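Long-range contacts in alpha-1,3-glucanase (PDB 7C7D), which hydrolyses the internal alpha-1,3-glucosidic linkages of alpha-1,3-glucan as a thermostable glycoside hydrolase of family GH87: residues T113-V118 with T189-D194; Y162-L167 with I347-A352; V62-A67 with V101-P106; T72-D77 with A92-A97. All blocks are in the same frame, centred on the assembly; numbering follows the deposited sequence. Where two conformers were deposited one is given.

Contact 1 of 4, residues T113-V118 with T189-D194. With CA (calcium ion), chain C.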
loop_
_atom_site.group_PDB
_atom_site.type_symbol
_atom_site.label_atom_id
_atom_site.label_comp_id
_atom_site.label_asym_id
_atom_site.label_seq_id
_atom_site.Cartn_x
_atom_site.Cartn_y
_atom_site.Cartn_z
ATOM N N THR A 113 13.783 -3.272 10.079
ATOM C CA THR A 113 12.355 -3.572 10.137
ATOM C C THR A 113 12.142 -4.965 9.571
ATOM O O THR A 113 12.678 -5.288 8.505
ATOM C CB THR A 113 11.529 -2.554 9.345
ATOM O OG1 THR A 113 11.779 -1.240 9.855
ATOM C CG2 THR A 113 10.038 -2.856 9.459
ATOM N N VAL A 114 11.376 -5.793 10.275
ATOM C CA VAL A 114 11.166 -7.183 9.888
ATOM C C VAL A 114 9.676 -7.450 9.753
ATOM O O VAL A 114 8.907 -7.186 10.684
ATOM C CB VAL A 114 11.786 -8.148 10.912
ATOM C CG1 VAL A 114 11.551 -9.590 10.491
ATOM C CG2 VAL A 114 13.271 -7.872 11.063
ATOM N N ALA A 115 9.269 -7.977 8.601
ATOM C CA ALA A 115 7.904 -8.452 8.405
ATOM C C ALA A 115 7.858 -9.933 8.758
ATOM O O ALA A 115 8.683 -10.716 8.281
ATOM C CB ALA A 115 7.464 -8.232 6.956
ATOM N N TYR A 116 6.899 -10.314 9.596
ATOM C CA TYR A 116 6.897 -11.643 10.188
ATOM C C TYR A 116 5.465 -12.002 10.559
ATOM O O TYR A 116 4.586 -11.140 10.622
ATOM C CB TYR A 116 7.761 -11.663 11.463
ATOM C CG TYR A 116 7.047 -10.903 12.554
ATOM C CD1 TYR A 116 7.129 -9.513 12.627
ATOM C CD2 TYR A 116 6.197 -11.557 13.447
ATOM C CE1 TYR A 116 6.407 -8.799 13.569
ATOM C CE2 TYR A 116 5.464 -10.847 14.376
ATOM C CZ TYR A 116 5.579 -9.478 14.441
ATOM O OH TYR A 116 4.867 -8.770 15.379
ATOM N N SER A 117 5.255 -13.282 10.872
ATOM C CA SER A 117 4.007 -13.762 11.453
ATOM C C SER A 117 4.327 -14.708 12.606
ATOM O O SER A 117 5.312 -15.450 12.549
ATOM C CB SER A 117 3.196 -14.518 10.394
ATOM O OG SER A 117 1.955 -14.970 10.896
ATOM N N VAL A 118 3.516 -14.672 13.657
ATOM C CA VAL A 118 3.540 -15.707 14.696
ATOM C C VAL A 118 2.140 -16.260 14.820
ATOM O O VAL A 118 1.158 -15.621 14.392
ATOM C CB VAL A 118 4.065 -15.161 16.050
ATOM C CG1 VAL A 118 5.496 -14.670 15.919
ATOM C CG2 VAL A 118 3.134 -14.099 16.611
ATOM N N THR A 189 7.610 -16.884 11.595
ATOM C CA THR A 189 7.743 -16.987 10.149
ATOM C C THR A 189 8.220 -15.632 9.647
ATOM O O THR A 189 7.488 -14.642 9.721
ATOM C CB THR A 189 6.421 -17.415 9.522
ATOM O OG1 THR A 189 6.093 -18.722 10.016
ATOM C CG2 THR A 189 6.537 -17.472 8.003
ATOM N N VAL A 190 9.465 -15.580 9.180
ATOM C CA VAL A 190 10.095 -14.334 8.756
ATOM C C VAL A 190 9.936 -14.182 7.250
ATOM O O VAL A 190 10.316 -15.073 6.483
ATOM C CB VAL A 190 11.577 -14.300 9.168
ATOM C CG1 VAL A 190 12.210 -12.977 8.759
ATOM C CG2 VAL A 190 11.715 -14.514 10.679
ATOM N N ASP A 191 9.391 -13.045 6.825
ATOM C CA ASP A 191 9.097 -12.816 5.412
ATOM C C ASP A 191 10.223 -12.067 4.699
ATOM O O ASP A 191 10.732 -12.519 3.663
ATOM C CB ASP A 191 7.788 -12.031 5.319
ATOM C CG ASP A 191 7.379 -11.727 3.897
ATOM O OD1 ASP A 191 7.982 -12.297 2.950
ATOM O OD2 ASP A 191 6.437 -10.917 3.728
ATOM N N VAL A 192 10.596 -10.904 5.232
ATOM C CA VAL A 192 11.504 -9.976 4.565
ATOM C C VAL A 192 12.010 -9.027 5.641
ATOM O O VAL A 192 11.306 -8.740 6.613
ATOM C CB VAL A 192 10.785 -9.239 3.399
ATOM C CG1 VAL A 192 9.492 -8.557 3.857
ATOM C CG2 VAL A 192 11.724 -8.241 2.707
ATOM N N ALA A 193 13.245 -8.561 5.485
ATOM C CA ALA A 193 13.841 -7.603 6.404
ATOM C C ALA A 193 14.310 -6.378 5.632
ATOM O O ALA A 193 14.872 -6.502 4.538
ATOM C CB ALA A 193 15.020 -8.224 7.160
ATOM N N ASP A 194 14.076 -5.198 6.202
ATOM C CA ASP A 194 14.473 -3.928 5.605
ATOM C C ASP A 194 15.640 -3.356 6.400
ATOM O O ASP A 194 15.579 -3.277 7.633
ATOM C CB ASP A 194 13.327 -2.909 5.629
ATOM C CG ASP A 194 12.026 -3.442 5.052
ATOM O OD1 ASP A 194 12.047 -4.311 4.158
ATOM O OD2 ASP A 194 10.964 -2.964 5.502
HETATM CA CA CA C . 9.476 -13.239 1.523
HETATM O O HOH W 1 5.005 -18.678 12.590
#
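T113 and D194 form one end of an antiparallel strand pairing, their side chains crossing obliquely on the face shared with A115 and V192. D194 OD2 comes within 3.9 Å of T113 CB, but the carboxylate is spoken for elsewhere: OD1 bonds to S61 and OD2 forms a salt bridge with R372. Six backbone hydrogen bonds join the strands, D194 N to T113 O being the shortest at 2.7 Å. On the same face, V192 holds CG1 in the crowded position between its backbone N and carbonyl carbon (chi1 54°), and this methyl meets A115 CB at 3.7 Å. The other face has V114 CG1 against V190 CG1, 3.9 Å apart. Y116 offers mainly its CB to T189 O; its ring leads away from the partner strand, and OH reaches T142 N. A water bridges S117 O and T189 OG1.

The pairing also illustrates what a beta bulge can do. The register slips by one residue between A115 and Y116, with D191 the extra residue opposite. D191 N still donates to A115 O, while CG is anti to the backbone N (chi1 180°), and OD1 beyond it binds the calcium. The ion lies 2.3 Å from D191 OD1 and 2.6 Å from the carbonyl O of D191. One residue thus serves strand and metal together, and the calcium charge would be expected to polarise its carbonyl group.

Contact 2 of 4, residues Y162-L167 with I347-A352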
loop_
_atom_site.group_PDB
_atom_site.type_symbol
_atom_site.label_atom_id
_atom_site.label_comp_id
_atom_site.label_asym_id
_atom_site.label_seq_id
_atom_site.Cartn_x
_atom_site.Cartn_y
_atom_site.Cartn_z
ATOM N N TYR A 162 0.619 -11.150 8.789
ATOM C CA TYR A 162 1.940 -10.627 9.088
ATOM C C TYR A 162 1.830 -9.309 9.841
ATOM O O TYR A 162 0.745 -8.759 10.043
ATOM C CB TYR A 162 2.769 -10.470 7.794
ATOM C CG TYR A 162 3.097 -11.800 7.137
ATOM C CD1 TYR A 162 2.182 -12.424 6.301
ATOM C CD2 TYR A 162 4.315 -12.441 7.382
ATOM C CE1 TYR A 162 2.462 -13.649 5.720
ATOM C CE2 TYR A 162 4.604 -13.673 6.820
ATOM C CZ TYR A 162 3.671 -14.269 5.987
ATOM O OH TYR A 162 3.954 -15.492 5.427
ATOM N N ASP A 163 2.988 -8.807 10.250
ATOM C CA ASP A 163 3.136 -7.597 11.036
ATOM C C ASP A 163 4.578 -7.158 10.839
ATOM O O ASP A 163 5.415 -7.942 10.390
ATOM C CB ASP A 163 2.868 -7.918 12.512
ATOM C CG ASP A 163 2.843 -6.699 13.381
ATOM O OD1 ASP A 163 2.181 -5.722 12.986
ATOM O OD2 ASP A 163 3.474 -6.736 14.468
ATOM N N ASN A 164 4.866 -5.905 11.180
ATOM C CA ASN A 164 6.210 -5.360 11.051
ATOM C C ASN A 164 6.708 -4.914 12.415
ATOM O O ASN A 164 6.004 -4.208 13.148
ATOM C CB ASN A 164 6.253 -4.207 10.051
ATOM C CG ASN A 164 6.152 -4.692 8.618
ATOM O OD1 ASN A 164 7.162 -4.870 7.942
ATOM N ND2 ASN A 164 4.928 -4.940 8.158
ATOM N N THR A 165 7.921 -5.327 12.746
ATOM C CA THR A 165 8.554 -4.952 13.995
ATOM C C THR A 165 9.906 -4.333 13.674
ATOM O O THR A 165 10.591 -4.768 12.742
ATOM C CB THR A 165 8.674 -6.175 14.918
ATOM O OG1 THR A 165 9.223 -5.772 16.173
ATOM C CG2 THR A 165 9.540 -7.271 14.296
ATOM N N ARG A 166 10.277 -3.292 14.418
ATOM C CA ARG A 166 11.466 -2.520 14.091
ATOM C C ARG A 166 12.355 -2.334 15.309
ATOM O O ARG A 166 11.912 -2.422 16.458
ATOM C CB ARG A 166 11.115 -1.154 13.483
ATOM C CG ARG A 166 10.534 -0.155 14.472
ATOM C CD ARG A 166 10.277 1.200 13.818
ATOM N NE ARG A 166 9.736 2.164 14.771
ATOM C CZ ARG A 166 9.564 3.459 14.524
ATOM N NH1 ARG A 166 9.903 3.970 13.348
ATOM N NH2 ARG A 166 9.068 4.250 15.467
ATOM N N LEU A 167 13.623 -2.036 15.037
ATOM C CA LEU A 167 14.606 -1.848 16.093
ATOM C C LEU A 167 15.763 -1.035 15.539
ATOM O O LEU A 167 16.270 -1.339 14.454
ATOM C CB LEU A 167 15.120 -3.216 16.553
ATOM C CG LEU A 167 15.944 -3.346 17.831
ATOM C CD1 LEU A 167 15.331 -2.529 18.953
ATOM C CD2 LEU A 167 16.048 -4.811 18.219
ATOM N N ILE A 347 3.694 3.562 5.597
ATOM C CA ILE A 347 2.375 3.191 6.090
ATOM C C ILE A 347 2.345 1.669 6.119
ATOM O O ILE A 347 2.363 1.021 5.064
ATOM C CB ILE A 347 1.241 3.771 5.228
ATOM C CG1 ILE A 347 1.364 5.297 5.158
ATOM C CG2 ILE A 347 -0.119 3.383 5.804
ATOM C CD1 ILE A 347 0.431 5.965 4.152
ATOM N N LEU A 348 2.325 1.096 7.323
ATOM C CA LEU A 348 2.510 -0.334 7.513
ATOM C C LEU A 348 1.405 -0.873 8.397
ATOM O O LEU A 348 1.017 -0.235 9.380
ATOM C CB LEU A 348 3.825 -0.633 8.227
ATOM C CG LEU A 348 5.040 0.074 7.650
ATOM C CD1 LEU A 348 6.223 -0.134 8.553
ATOM C CD2 LEU A 348 5.321 -0.471 6.278
ATOM N N ASP A 349 0.937 -2.077 8.080
ATOM C CA ASP A 349 0.068 -2.832 8.986
ATOM C C ASP A 349 -1.191 -2.032 9.345
ATOM O O ASP A 349 -1.403 -1.623 10.492
ATOM C CB ASP A 349 0.810 -3.231 10.272
ATOM C CG ASP A 349 2.121 -3.947 10.021
ATOM O OD1 ASP A 349 2.197 -4.795 9.105
ATOM O OD2 ASP A 349 3.076 -3.680 10.782
ATOM N N THR A 350 -2.027 -1.813 8.338
ATOM C CA THR A 350 -3.304 -1.149 8.549
ATOM C C THR A 350 -4.416 -2.131 8.217
ATOM O O THR A 350 -4.281 -2.941 7.301
ATOM C CB THR A 350 -3.429 0.143 7.711
ATOM O OG1 THR A 350 -3.300 -0.154 6.315
ATOM C CG2 THR A 350 -2.347 1.155 8.093
ATOM N N THR A 351 -5.509 -2.093 8.978
ATOM C CA THR A 351 -6.553 -3.081 8.730
ATOM C C THR A 351 -7.454 -2.723 7.555
ATOM O O THR A 351 -8.249 -3.567 7.126
ATOM C CB THR A 351 -7.375 -3.360 9.986
ATOM O OG1 THR A 351 -7.992 -2.145 10.424
ATOM C CG2 THR A 351 -6.495 -3.934 11.088
ATOM N N ALA A 352 -7.331 -1.513 7.013
ATOM C CA ALA A 352 -8.011 -1.140 5.781
ATOM C C ALA A 352 -7.021 -0.386 4.890
ATOM O O ALA A 352 -5.825 -0.701 4.899
ATOM C CB ALA A 352 -9.290 -0.343 6.064
#
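D163 and D349 bring their CA atoms to 6.0 Å at a point where the two segments meet without any backbone-to-backbone hydrogen bond, and D349 has a left-handed backbone conformation (phi 57°). The joining is done by the D349 carboxylate, which two N-H groups of a single residue grip. N164 N donates to D349 OD2 at 2.9 Å, a bent bond, and N164 ND2 donates to D349 OD1, also at 2.9 Å. Both approach from the syn side but lie 27° out of the carboxylate plane. D349 OD1, in turn, sits exactly in the plane of the N164 amide, and a weak third bond of 3.5 Å runs from N164 ND2 to D349 OD2. N164 CG, anti to the carbonyl carbon, lies beside the backbone N, so the amide starts out on the same side as the backbone donor.

This is a worked example of how an N-terminal antiparallel beta domain packs on a solenoid: segment 162-167 belongs to that domain, and segment 347-352 to the right-handed parallel beta-helix expected of a pectate lyase-like family. N164 CB also packs against L348 CD1 of the beta-helix, 4.3 Å away.

D163 adds a second acid. D163 OD1 lies 3.1 Å from D349 OD2, two acceptors with no bond between them, the side chains crossing at about a right angle. The repulsion is probably eased by nearby partners, since H326 NE2 bonds to D163 OD1 and Q325 NE2 to D349 OD2. N373 ND2 donates to D349 OD1, and R372 binds N164 OD1.

Contact 3 of 4, residues V62-A67 with V101-P106. With CA (calcium ion), chain C.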
loop_
_atom_site.group_PDB
_atom_site.type_symbol
_atom_site.label_atom_id
_atom_site.label_comp_id
_atom_site.label_asym_id
_atom_site.label_seq_id
_atom_site.Cartn_x
_atom_site.Cartn_y
_atom_site.Cartn_z
ATOM N N VAL A 62 15.601 -7.333 2.007
ATOM C CA VAL A 62 16.167 -8.638 1.690
ATOM C C VAL A 62 15.135 -9.688 2.074
ATOM O O VAL A 62 14.726 -9.767 3.241
ATOM C CB VAL A 62 17.489 -8.889 2.432
ATOM C CG1 VAL A 62 18.048 -10.260 2.053
ATOM C CG2 VAL A 62 18.497 -7.785 2.121
ATOM N N GLU A 63 14.697 -10.478 1.098
ATOM C CA GLU A 63 13.733 -11.528 1.381
ATOM C C GLU A 63 14.373 -12.583 2.271
ATOM O O GLU A 63 15.519 -12.989 2.060
ATOM C CB GLU A 63 13.254 -12.171 0.081
ATOM C CG GLU A 63 12.495 -11.237 -0.852
ATOM C CD GLU A 63 11.104 -10.878 -0.354
ATOM O OE1 GLU A 63 10.483 -10.005 -0.990
ATOM O OE2 GLU A 63 10.632 -11.462 0.645
ATOM N N ALA A 64 13.625 -13.044 3.270
ATOM C CA ALA A 64 14.173 -14.053 4.172
ATOM C C ALA A 64 14.536 -15.327 3.425
ATOM O O ALA A 64 15.520 -15.998 3.768
ATOM C CB ALA A 64 13.176 -14.345 5.290
ATOM N N GLU A 65 13.765 -15.669 2.395
ATOM C CA GLU A 65 14.013 -16.869 1.616
ATOM C C GLU A 65 15.289 -16.776 0.788
ATOM O O GLU A 65 15.736 -17.798 0.266
ATOM C CB GLU A 65 12.798 -17.176 0.732
ATOM C CG GLU A 65 12.375 -16.031 -0.205
ATOM C CD GLU A 65 11.344 -15.068 0.393
ATOM O OE1 GLU A 65 11.318 -14.876 1.624
ATOM O OE2 GLU A 65 10.568 -14.472 -0.386
ATOM N N SER A 66 15.883 -15.588 0.668
ATOM C CA SER A 66 17.166 -15.408 -0.003
ATOM C C SER A 66 18.338 -15.418 0.965
ATOM O O SER A 66 19.488 -15.289 0.532
ATOM C CB SER A 66 17.178 -14.099 -0.805
ATOM O OG SER A 66 17.437 -12.984 0.035
ATOM N N ALA A 67 18.078 -15.569 2.255
ATOM C CA ALA A 67 19.114 -15.556 3.269
ATOM C C ALA A 67 19.450 -16.987 3.677
ATOM O O ALA A 67 18.828 -17.950 3.228
ATOM C CB ALA A 67 18.675 -14.702 4.458
ATOM N N VAL A 101 17.798 -17.065 10.792
ATOM C CA VAL A 101 17.995 -16.652 9.417
ATOM C C VAL A 101 19.069 -15.580 9.431
ATOM O O VAL A 101 19.002 -14.638 10.228
ATOM C CB VAL A 101 16.688 -16.175 8.756
ATOM C CG1 VAL A 101 16.037 -15.079 9.568
ATOM C CG2 VAL A 101 16.953 -15.701 7.338
ATOM N N GLU A 102 20.096 -15.771 8.612
ATOM C CA GLU A 102 21.285 -14.928 8.614
ATOM C C GLU A 102 21.280 -14.115 7.328
ATOM O O GLU A 102 21.464 -14.668 6.237
ATOM C CB GLU A 102 22.534 -15.800 8.694
ATOM C CG GLU A 102 23.828 -15.027 8.733
ATOM C CD GLU A 102 25.026 -15.934 8.910
ATOM O OE1 GLU A 102 24.826 -17.136 9.185
ATOM O OE2 GLU A 102 26.164 -15.443 8.784
ATOM N N PHE A 103 21.066 -12.812 7.459
ATOM C CA PHE A 103 21.012 -11.915 6.319
ATOM C C PHE A 103 22.390 -11.337 6.050
ATOM O O PHE A 103 23.119 -10.973 6.975
ATOM C CB PHE A 103 20.072 -10.747 6.616
ATOM C CG PHE A 103 18.624 -11.128 6.702
ATOM C CD1 PHE A 103 17.821 -11.104 5.576
ATOM C CD2 PHE A 103 18.060 -11.484 7.912
ATOM C CE1 PHE A 103 16.485 -11.448 5.655
ATOM C CE2 PHE A 103 16.727 -11.826 7.997
ATOM C CZ PHE A 103 15.937 -11.806 6.869
ATOM N N THR A 104 22.733 -11.227 4.774
ATOM C CA THR A 104 23.873 -10.421 4.371
ATOM C C THR A 104 23.382 -8.992 4.177
ATOM O O THR A 104 22.463 -8.743 3.388
ATOM C CB THR A 104 24.515 -10.969 3.100
ATOM O OG1 THR A 104 25.066 -12.262 3.379
ATOM C CG2 THR A 104 25.633 -10.044 2.633
ATOM N N VAL A 105 23.973 -8.066 4.922
ATOM C CA VAL A 105 23.532 -6.669 4.903
ATOM C C VAL A 105 23.743 -6.094 3.506
ATOM O O VAL A 105 24.849 -6.216 2.945
ATOM C CB VAL A 105 24.309 -5.871 5.963
ATOM C CG1 VAL A 105 24.022 -4.406 5.852
ATOM C CG2 VAL A 105 23.957 -6.380 7.353
ATOM N N PRO A 106 22.725 -5.485 2.888
ATOM C CA PRO A 106 22.859 -5.009 1.505
ATOM C C PRO A 106 23.436 -3.609 1.356
ATOM O O PRO A 106 23.814 -3.237 0.235
ATOM C CB PRO A 106 21.403 -5.031 1.017
ATOM C CG PRO A 106 20.624 -4.671 2.245
ATOM C CD PRO A 106 21.341 -5.367 3.381
HETATM CA CA CA C . 9.476 -13.239 1.523
#
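F103, with CG anti to its carbonyl carbon (chi1 -69°), and V62, with CG1 anti to its backbone N (chi1 -179°), bring ring and methyl together: V62 CG1 lies in the ring plane at the edge, 3.6 Å from F103 CD1. The setting is a beta-sandwich, consistent with the galactose-binding-like clan of this domain, and the pair joins its two antiparallel sheets, strand 59-63 belonging to one and strand 100-104 to the other.

The ring is met from several directions. A67 CB stands 3.8 Å above the plane of the F103 ring, offset toward the rim, in a CH-pi contact. A67 CB also touches V101 CG2 at 3.5 Å. A64 places CA and CB near F103 CZ, and beyond the segments the ring rests on L181 and A193. An alanine in place of F103 would probably leave A67 CB, A64 CB and V62 CG1 facing a gap between the sheets. Farther along, V62 CG2 packs on P106 CG, 3.8 Å away.

Between V62 and A67 the chain makes a short 3-10 turn. E63 O is gripped there by two donors of one residue, S66 N and S66 OG, the latter at 2.8 Å. E63, at the end of the strand, and E65, in the turn, both bind the calcium, together with S88, Q91 and D191. E63 binds through OE2 alone, at 2.3 Å, whereas E65 is bidentate: E65 OE1 and E65 OE2 both lie 2.5 Å from the ion.

Contact 4 of 4, residues T72-D77 with A92-A97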
loop_
_atom_site.group_PDB
_atom_site.type_symbol
_atom_site.label_atom_id
_atom_site.label_comp_id
_atom_site.label_asym_id
_atom_site.label_seq_id
_atom_site.Cartn_x
_atom_site.Cartn_y
_atom_site.Cartn_z
ATOM N N THR A 72 12.685 -23.450 7.841
ATOM C CA THR A 72 12.007 -24.131 6.744
ATOM C C THR A 72 11.359 -23.093 5.840
ATOM O O THR A 72 10.536 -22.298 6.298
ATOM C CB THR A 72 10.928 -25.070 7.289
ATOM O OG1 THR A 72 11.516 -26.003 8.205
ATOM C CG2 THR A 72 10.255 -25.829 6.145
ATOM N N LYS A 73 11.713 -23.112 4.558
ATOM C CA LYS A 73 11.094 -22.205 3.603
ATOM C C LYS A 73 9.660 -22.645 3.327
ATOM O O LYS A 73 9.380 -23.838 3.169
ATOM C CB LYS A 73 11.897 -22.205 2.297
ATOM C CG LYS A 73 11.663 -20.996 1.393
ATOM C CD LYS A 73 12.529 -21.045 0.123
ATOM C CE LYS A 73 14.013 -20.790 0.415
ATOM N NZ LYS A 73 14.851 -20.643 -0.823
ATOM N N ILE A 74 8.745 -21.675 3.287
ATOM C CA ILE A 74 7.364 -21.914 2.885
ATOM C C ILE A 74 7.111 -21.181 1.574
ATOM O O ILE A 74 7.760 -20.174 1.271
ATOM C CB ILE A 74 6.314 -21.533 3.954
ATOM C CG1 ILE A 74 6.276 -20.017 4.191
ATOM C CG2 ILE A 74 6.578 -22.302 5.243
ATOM C CD1 ILE A 74 5.080 -19.561 5.010
ATOM N N GLY A 75 6.160 -21.693 0.792
ATOM C CA GLY A 75 5.835 -21.121 -0.494
ATOM C C GLY A 75 6.788 -21.590 -1.576
ATOM O O GLY A 75 7.693 -22.395 -1.325
ATOM N N PRO A 76 6.612 -21.091 -2.808
ATOM C CA PRO A 76 5.591 -20.107 -3.191
ATOM C C PRO A 76 4.183 -20.691 -3.237
ATOM O O PRO A 76 3.992 -21.852 -3.597
ATOM C CB PRO A 76 6.027 -19.680 -4.596
ATOM C CG PRO A 76 6.812 -20.829 -5.115
ATOM C CD PRO A 76 7.515 -21.413 -3.930
ATOM N N ASP A 77 3.199 -19.883 -2.858
ATOM C CA ASP A 77 1.796 -20.268 -2.937
ATOM C C ASP A 77 0.996 -18.989 -3.095
ATOM O O ASP A 77 1.252 -18.014 -2.385
ATOM C CB ASP A 77 1.373 -20.997 -1.655
ATOM C CG ASP A 77 0.072 -21.768 -1.806
ATOM O OD1 ASP A 77 -0.614 -21.630 -2.845
ATOM O OD2 ASP A 77 -0.260 -22.523 -0.871
ATOM N N ALA A 92 8.467 -17.339 2.635
ATOM C CA ALA A 92 8.968 -16.888 3.925
ATOM C C ALA A 92 9.727 -18.055 4.542
ATOM O O ALA A 92 9.806 -19.140 3.961
ATOM C CB ALA A 92 7.814 -16.413 4.820
ATOM N N VAL A 93 10.278 -17.836 5.732
ATOM C CA VAL A 93 11.068 -18.855 6.417
ATOM C C VAL A 93 10.494 -19.051 7.812
ATOM O O VAL A 93 10.478 -18.113 8.620
ATOM C CB VAL A 93 12.556 -18.482 6.486
ATOM C CG1 VAL A 93 13.323 -19.547 7.239
ATOM C CG2 VAL A 93 13.134 -18.311 5.079
ATOM N N ARG A 94 10.032 -20.266 8.098
ATOM C CA ARG A 94 9.489 -20.601 9.407
ATOM C C ARG A 94 10.635 -21.008 10.320
ATOM O O ARG A 94 11.387 -21.943 10.005
ATOM C CB ARG A 94 8.492 -21.750 9.288
ATOM C CG ARG A 94 7.849 -22.122 10.623
ATOM C CD ARG A 94 6.712 -23.113 10.442
ATOM N NE ARG A 94 7.193 -24.431 10.040
ATOM C CZ ARG A 94 6.898 -25.019 8.886
ATOM N NH1 ARG A 94 6.120 -24.409 8.001
ATOM N NH2 ARG A 94 7.384 -26.222 8.614
ATOM N N LEU A 95 10.786 -20.295 11.427
ATOM C CA LEU A 95 11.821 -20.585 12.412
ATOM C C LEU A 95 11.148 -21.176 13.639
ATOM O O LEU A 95 10.459 -20.467 14.375
ATOM C CB LEU A 95 12.558 -19.307 12.806
ATOM C CG LEU A 95 13.207 -18.489 11.696
ATOM C CD1 LEU A 95 13.844 -17.244 12.295
ATOM C CD2 LEU A 95 14.242 -19.318 10.950
ATOM N N ASP A 96 11.346 -22.465 13.868
ATOM C CA ASP A 96 11.104 -22.981 15.196
ATOM C C ASP A 96 12.030 -22.276 16.166
ATOM O O ASP A 96 13.127 -21.797 15.793
ATOM C CB ASP A 96 11.470 -24.460 15.275
ATOM C CG ASP A 96 10.412 -25.366 14.664
ATOM O OD1 ASP A 96 9.251 -24.950 14.558
ATOM O OD2 ASP A 96 10.772 -26.508 14.270
ATOM N N ALA A 97 11.649 -22.255 17.447
ATOM C CA ALA A 97 12.737 -22.184 18.396
ATOM C C ALA A 97 13.658 -23.335 18.003
ATOM O O ALA A 97 13.424 -24.488 18.357
ATOM C CB ALA A 97 12.176 -22.319 19.852
HETATM O O HOH W 2 11.325 -24.757 10.754
#
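R94 O is gripped by two donors, both tied to T72: T72 N reaches it at 2.9 Å, and a water that accepts from T72 OG1 donates to R94 O, also at 2.9 Å. R94 N returns a bond of 2.8 Å to T72 O, closing a hydrogen-bonded antiparallel pair. Above this pair the two side chains lie side by side, pointing the same way. R94 runs extended from its backbone and then bends at chi3 (70°). T72 CB lies over one face of the guanidinium, and T72 CG2 is 3.8 Å from R94 NH2.

The strand pairing continues through K73 and V93, a non-hydrogen-bonded pair, to I74 and A92, where I74 N donates to A92 O at 2.8 Å. Strand 72-74 is thus joined through strand 92-95 to strand 188-196 and the rest of the six-stranded antiparallel sheet. The intervening chain contains S88 and Q91, two of the calcium-binding residues.

I74 crosses R94 at about a right angle, I74 CG2 lying 3.5 Å from R94 NH1. I74 CG1, set between the backbone N and the carbonyl carbon (chi1 67°), lies 4.0 Å from A92 CB. An alanine at I74 would probably open a gap beside A92 CB and leave the R94 guanidinium freer to turn, with one of its supports gone. On the opposite face of the sheet, K73 CG passes 3.7 Å from A92 O, and in the conformer given K73 NZ bonds to E65 O.

In the fold
Contacts 1 and 2 are fully buried, whereas contacts 3 and 4 are partly exposed and lie farther from the centre of the chain. Contacts 1 and 4 are both antiparallel strand pairings in one sheet, strands 92-95 and 188-196 being neighbours joined by V190 N to V93 O, yet the first pairs valines in the interior and the second carries T72, K73 and R94 at the surface. Contact 3 joins that sheet to the other by apolar and CH-pi packing, with no hydrogen bond between its segments. Calcium ties 62-67 to 189-194. Contact 2 differs in kind: it connects the N-terminal domain to the beta-helix through a buried polar network, and V114 N to T165 O links it to contact 1.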